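MstE (Scytonema sp. PCC 10023, PDB 6SBF) is a type II terpene cyclase that probably builds the isoprenoid scaffolds of merosterols through proton-initiated cyclisation. Local coordinates at residues Y210-D214 and H215-T219; S264-A267 and T268-L272. The protein carries 1 engineered substitution. All blocks are in the same frame, centred on the assembly; numbering follows the deposited sequence.

Contact 1: residues Y210-D214 and H215-T219; sequences YWWSD and HEYTT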
loop_
_atom_site.group_PDB
_atom_site.type_symbol
_atom_site.label_atom_id
_atom_site.label_comp_id
_atom_site.label_asym_id
_atom_site.label_seq_id
_atom_site.Cartn_x
_atom_site.Cartn_y
_atom_site.Cartn_z
ATOM N N TYR A 210 9.509 -2.025 5.664
ATOM C CA TYR A 210 10.188 -1.038 6.489
ATOM C C TYR A 210 9.153 -0.194 7.233
ATOM O O TYR A 210 9.128 -0.208 8.511
ATOM C CB TYR A 210 11.133 -0.183 5.639
ATOM C CG TYR A 210 11.984 0.727 6.494
ATOM C CD1 TYR A 210 13.143 0.245 7.081
ATOM C CD2 TYR A 210 11.615 2.038 6.749
ATOM C CE1 TYR A 210 13.916 1.068 7.883
ATOM C CE2 TYR A 210 12.379 2.866 7.561
ATOM C CZ TYR A 210 13.523 2.363 8.138
ATOM O OH TYR A 210 14.253 3.167 8.966
ATOM N N TRP A 211 8.266 0.473 6.497
ATOM C CA TRP A 211 7.335 1.457 7.108
ATOM C C TRP A 211 6.050 0.840 7.648
ATOM O O TRP A 211 5.258 1.532 8.255
ATOM C CB TRP A 211 6.980 2.499 6.064
ATOM C CG TRP A 211 8.119 3.302 5.542
ATOM C CD1 TRP A 211 8.702 3.185 4.311
ATOM C CD2 TRP A 211 8.825 4.354 6.216
ATOM N NE1 TRP A 211 9.727 4.074 4.171
ATOM C CE2 TRP A 211 9.829 4.807 5.346
ATOM C CE3 TRP A 211 8.757 4.934 7.491
ATOM C CZ2 TRP A 211 10.715 5.816 5.682
ATOM C CZ3 TRP A 211 9.636 5.936 7.817
ATOM C CH2 TRP A 211 10.618 6.381 6.941
ATOM N N TRP A 212 5.772 -0.407 7.376
ATOM C CA TRP A 212 4.495 -1.032 7.719
ATOM C C TRP A 212 4.669 -2.128 8.725
ATOM O O TRP A 212 5.585 -2.955 8.599
ATOM C CB TRP A 212 3.843 -1.622 6.459
ATOM C CG TRP A 212 3.566 -0.588 5.411
ATOM C CD1 TRP A 212 4.411 -0.245 4.414
ATOM C CD2 TRP A 212 2.515 0.404 5.413
ATOM N NE1 TRP A 212 3.940 0.810 3.725
ATOM C CE2 TRP A 212 2.771 1.233 4.325
ATOM C CE3 TRP A 212 1.406 0.637 6.213
ATOM C CZ2 TRP A 212 1.919 2.280 3.994
ATOM C CZ3 TRP A 212 0.601 1.710 5.940
ATOM C CH2 TRP A 212 0.823 2.484 4.795
ATOM N N SER A 213 3.715 -2.215 9.627
ATOM C CA SER A 213 3.666 -3.299 10.618
ATOM C C SER A 213 3.268 -4.607 9.935
ATOM O O SER A 213 3.697 -5.694 10.356
ATOM C CB SER A 213 2.603 -2.924 11.675
ATOM O OG SER A 213 2.903 -1.782 12.451
ATOM N N ASP A 214 2.357 -4.520 8.953
ATOM C CA ASP A 214 1.684 -5.734 8.449
ATOM C C ASP A 214 2.450 -6.267 7.239
ATOM O O ASP A 214 2.386 -5.659 6.107
ATOM C CB ASP A 214 0.244 -5.412 8.100
ATOM C CG ASP A 214 -0.567 -5.001 9.314
ATOM O OD1 ASP A 214 -0.582 -5.780 10.287
ATOM O OD2 ASP A 214 -1.185 -3.919 9.307
ATOM N N HIS A 215 3.108 -7.418 7.357
ATOM C CA HIS A 215 3.942 -8.003 6.305
ATOM C C HIS A 215 3.106 -8.414 5.083
ATOM O O HIS A 215 3.704 -8.607 4.014
ATOM C CB HIS A 215 4.655 -9.251 6.821
ATOM C CG HIS A 215 5.510 -9.049 8.014
ATOM N ND1 HIS A 215 6.213 -7.873 8.229
ATOM C CD2 HIS A 215 5.818 -9.910 9.028
ATOM C CE1 HIS A 215 6.899 -8.008 9.375
ATOM N NE2 HIS A 215 6.652 -9.230 9.880
ATOM N N GLU A 216 1.796 -8.543 5.228
ATOM C CA GLU A 216 0.921 -8.887 4.077
ATOM C C GLU A 216 1.040 -7.842 2.961
ATOM O O GLU A 216 0.923 -8.224 1.823
ATOM C CB GLU A 216 -0.512 -9.044 4.572
ATOM C CG GLU A 216 -0.716 -10.167 5.600
ATOM C CD GLU A 216 -0.215 -9.901 6.997
ATOM O OE1 GLU A 216 -0.065 -10.908 7.770
ATOM O OE2 GLU A 216 -0.015 -8.704 7.350
ATOM N N TYR A 217 1.212 -6.584 3.313
ATOM C CA TYR A 217 1.374 -5.517 2.320
ATOM C C TYR A 217 2.574 -5.794 1.434
ATOM O O TYR A 217 2.443 -5.883 0.181
ATOM C CB TYR A 217 1.499 -4.185 3.058
ATOM C CG TYR A 217 1.833 -2.992 2.207
ATOM C CD1 TYR A 217 3.107 -2.640 1.892
ATOM C CD2 TYR A 217 0.845 -2.137 1.769
ATOM C CE1 TYR A 217 3.432 -1.507 1.159
ATOM C CE2 TYR A 217 1.137 -1.000 1.022
ATOM C CZ TYR A 217 2.426 -0.672 0.705
ATOM O OH TYR A 217 2.713 0.458 -0.019
ATOM N N THR A 218 3.743 -5.973 2.000
ATOM C CA THR A 218 4.979 -6.155 1.224
ATOM C C THR A 218 4.904 -7.496 0.519
ATOM O O THR A 218 5.401 -7.618 -0.622
ATOM C CB THR A 218 6.229 -5.978 2.085
ATOM O OG1 THR A 218 6.200 -4.684 2.682
ATOM C CG2 THR A 218 7.506 -6.106 1.309
ATOM N N THR A 219 4.400 -8.520 1.190
ATOM C CA THR A 219 4.388 -9.875 0.618
ATOM C C THR A 219 3.481 -9.881 -0.624
ATOM O O THR A 219 3.862 -10.434 -1.668
ATOM C CB THR A 219 3.956 -10.895 1.665
ATOM O OG1 THR A 219 4.897 -10.852 2.758
ATOM C CG2 THR A 219 3.914 -12.302 1.084
HETATM O O HOH W 1 6.099 -5.331 7.231
HETATM O O HOH W 2 2.897 -8.563 10.141
HETATM O O HOH W 3 4.713 -4.831 4.938
HETATM O O HOH W 4 0.077 -8.482 10.045
#
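W212 keeps CG beside its backbone N (chi1 -60°), whereas Y217 swings CG anti to N (chi1 173°), and these two settings lay the aromatic rings one over the other. The five-membered ring of the indole stacks on the phenol ring with centroids 4.1 Å apart and planes inclined by 30°. Contact is made through the pyrrole end, W212 NE1 standing 3.5 Å from Y217 CE1. The backbone turn between the two aromatic residues is gripped at D214 O, which accepts from Y217 N at 3.2 Å. A water also donates to D214 O and bonds T218 OG1, 2.7 Å from that hydroxyl. Two further waters stitch the loop to H215: one joins W212 O to ND1, in the plane of the imidazole, and the other joins S213 O to the backbone N. The carboxylates of D214 and E216 approach to 4.2 Å between OD1 and OE2; one water donates to both oxygens and probably eases their repulsion, while E216 OE1 forms a salt bridge with R248. Such burial of aromatics is consistent with the aromatic-rich interior of class II terpene cyclases. The turn leads into helix 215-229, with helix 235-248 packing on H215 and E216 through W244, and helix 265-275 meeting D214 and E216 at A267.

Contact 2: residues S264-A267 and T268-L272; sequences STFA and TAWCL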
loop_
_atom_site.group_PDB
_atom_site.type_symbol
_atom_site.label_atom_id
_atom_site.label_comp_id
_atom_site.label_asym_id
_atom_site.label_seq_id
_atom_site.Cartn_x
_atom_site.Cartn_y
_atom_site.Cartn_z
ATOM N N SER A 264 -7.418 -7.847 11.455
ATOM C CA SER A 264 -7.054 -6.553 10.869
ATOM C C SER A 264 -7.693 -6.427 9.468
ATOM O O SER A 264 -7.409 -7.285 8.597
ATOM C CB SER A 264 -5.585 -6.424 10.736
ATOM O OG SER A 264 -5.254 -5.420 9.804
ATOM N N THR A 265 -8.504 -5.422 9.234
ATOM C CA THR A 265 -9.092 -5.211 7.914
ATOM C C THR A 265 -8.014 -4.970 6.874
ATOM O O THR A 265 -8.104 -5.551 5.756
ATOM C CB THR A 265 -10.143 -4.112 7.954
ATOM O OG1 THR A 265 -9.588 -2.972 8.576
ATOM C CG2 THR A 265 -11.402 -4.551 8.684
ATOM N N PHE A 266 -7.002 -4.192 7.170
ATOM C CA PHE A 266 -5.901 -3.882 6.237
ATOM C C PHE A 266 -5.101 -5.116 5.904
ATOM O O PHE A 266 -4.817 -5.393 4.711
ATOM C CB PHE A 266 -5.045 -2.744 6.797
ATOM C CG PHE A 266 -3.916 -2.248 5.945
ATOM C CD1 PHE A 266 -4.175 -1.442 4.840
ATOM C CD2 PHE A 266 -2.600 -2.496 6.269
ATOM C CE1 PHE A 266 -3.118 -0.926 4.103
ATOM C CE2 PHE A 266 -1.544 -1.962 5.594
ATOM C CZ PHE A 266 -1.816 -1.163 4.492
ATOM N N ALA A 267 -4.664 -5.861 6.911
ATOM C CA ALA A 267 -3.806 -7.026 6.678
ATOM C C ALA A 267 -4.651 -8.069 5.933
ATOM O O ALA A 267 -4.092 -8.807 5.115
ATOM C CB ALA A 267 -3.234 -7.558 7.981
ATOM N N THR A 268 -5.916 -8.224 6.270
ATOM C CA THR A 268 -6.783 -9.231 5.622
ATOM C C THR A 268 -6.978 -8.885 4.129
ATOM O O THR A 268 -6.910 -9.793 3.294
ATOM C CB THR A 268 -8.123 -9.387 6.336
ATOM O OG1 THR A 268 -7.855 -9.769 7.691
ATOM C CG2 THR A 268 -9.017 -10.400 5.704
ATOM N N ALA A 269 -7.154 -7.622 3.803
ATOM C CA ALA A 269 -7.349 -7.205 2.397
ATOM C C ALA A 269 -6.067 -7.484 1.621
ATOM O O ALA A 269 -6.141 -8.021 0.480
ATOM C CB ALA A 269 -7.703 -5.733 2.366
ATOM N N TRP A 270 -4.905 -7.195 2.194
ATOM C CA TRP A 270 -3.665 -7.501 1.473
ATOM C C TRP A 270 -3.486 -9.019 1.354
ATOM O O TRP A 270 -2.980 -9.477 0.313
ATOM C CB TRP A 270 -2.456 -6.779 2.103
ATOM C CG TRP A 270 -2.375 -5.347 1.660
ATOM C CD1 TRP A 270 -2.612 -4.194 2.354
ATOM C CD2 TRP A 270 -2.042 -4.929 0.316
ATOM N NE1 TRP A 270 -2.435 -3.103 1.550
ATOM C CE2 TRP A 270 -2.125 -3.516 0.291
ATOM C CE3 TRP A 270 -1.731 -5.596 -0.856
ATOM C CZ2 TRP A 270 -1.844 -2.792 -0.877
ATOM C CZ3 TRP A 270 -1.423 -4.884 -1.982
ATOM C CH2 TRP A 270 -1.507 -3.516 -1.994
ATOM N N CYS A 271 -3.829 -9.780 2.394
ATOM C CA CYS A 271 -3.711 -11.240 2.282
ATOM C C CYS A 271 -4.644 -11.755 1.179
ATOM O O CYS A 271 -4.266 -12.704 0.458
ATOM C CB CYS A 271 -3.992 -11.864 3.631
ATOM S SG CYS A 271 -3.523 -13.580 3.763
ATOM N N LEU A 272 -5.823 -11.200 1.065
ATOM C CA LEU A 272 -6.787 -11.609 0.008
ATOM C C LEU A 272 -6.142 -11.357 -1.358
ATOM O O LEU A 272 -6.217 -12.266 -2.239
ATOM C CB LEU A 272 -8.101 -10.896 0.232
ATOM C CG LEU A 272 -9.176 -11.120 -0.823
ATOM C CD1 LEU A 272 -9.431 -12.602 -1.020
ATOM C CD2 LEU A 272 -10.442 -10.370 -0.467
#
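S264 O takes two bonds from T268, one from the backbone N at 2.9 Å and one from OG1 at 2.7 Å, the donors arriving from opposite faces of the carbonyl plane. The threonine hydroxyl reaches back because OG1 lies beside its own backbone N, anti to the carbonyl carbon; the same oxygen is also hydrogen-bonded to V255 N. The side chain of S264 serves the next residue but two: its OG accepts from A267 N at 3.0 Å in a nearly straight bond (170°). S264 is thus the N-cap of helix 265-275, its hydroxyl satisfying an amide of the first turn, where no earlier helical carbonyl is available. From there the regular i to i+4 pattern runs on, with A269 N bonding T265 O and W270 N reaching F266 O at 3.1 Å. One turn apart on this helix of the alpha6-alpha6 barrel protein, F266 and W270 point the same way, side by side. In F266, CG anti to the backbone N (chi1 -177°) carries the ring alongside W270, and the turn about CB-CG sets its face to the indole edge. The pair is T-shaped, planes at 80° and the centroid of the five-membered indole ring 4.7 Å from that of the phenyl. W270 CD1 sits over the middle of the phenyl ring, and W270 NE1, which also makes a weak hydrogen bond to Y64 OH, comes within 3.4 Å of F266 CE1. An alanine here would probably leave the NE1-CD1 edge without the phenyl face against it and hold the indole less firmly, though Y217 still meets it, and W212 would lose a ring neighbour. Beyond the pair, T355 of helix 350-363 touches both side chains, and T265 and T268 touch W294 of helix 282-298.

In the fold
Following the chain, contact 1 comes first, where the loop after helix 187-200 turns into helix 215-229. Helix 235-248 then intervenes before contact 2, within the first turns of helix 265-275. Each closes only a short local turn; they stand in series, neither nesting nor crossing, with centres about 11 Å apart. In space the two meet directly: Y217 CD2 lies 3.4 Å from W270 NE1, D214 OD2 packs 3.6 Å from F266 CD2, and E216 OE2 touches A267 CB. The aromatic residues W212, Y217, F266 and W270 thereby form one continuous buried cluster, joining the start of helix 215-229 to the start of helix 265-275.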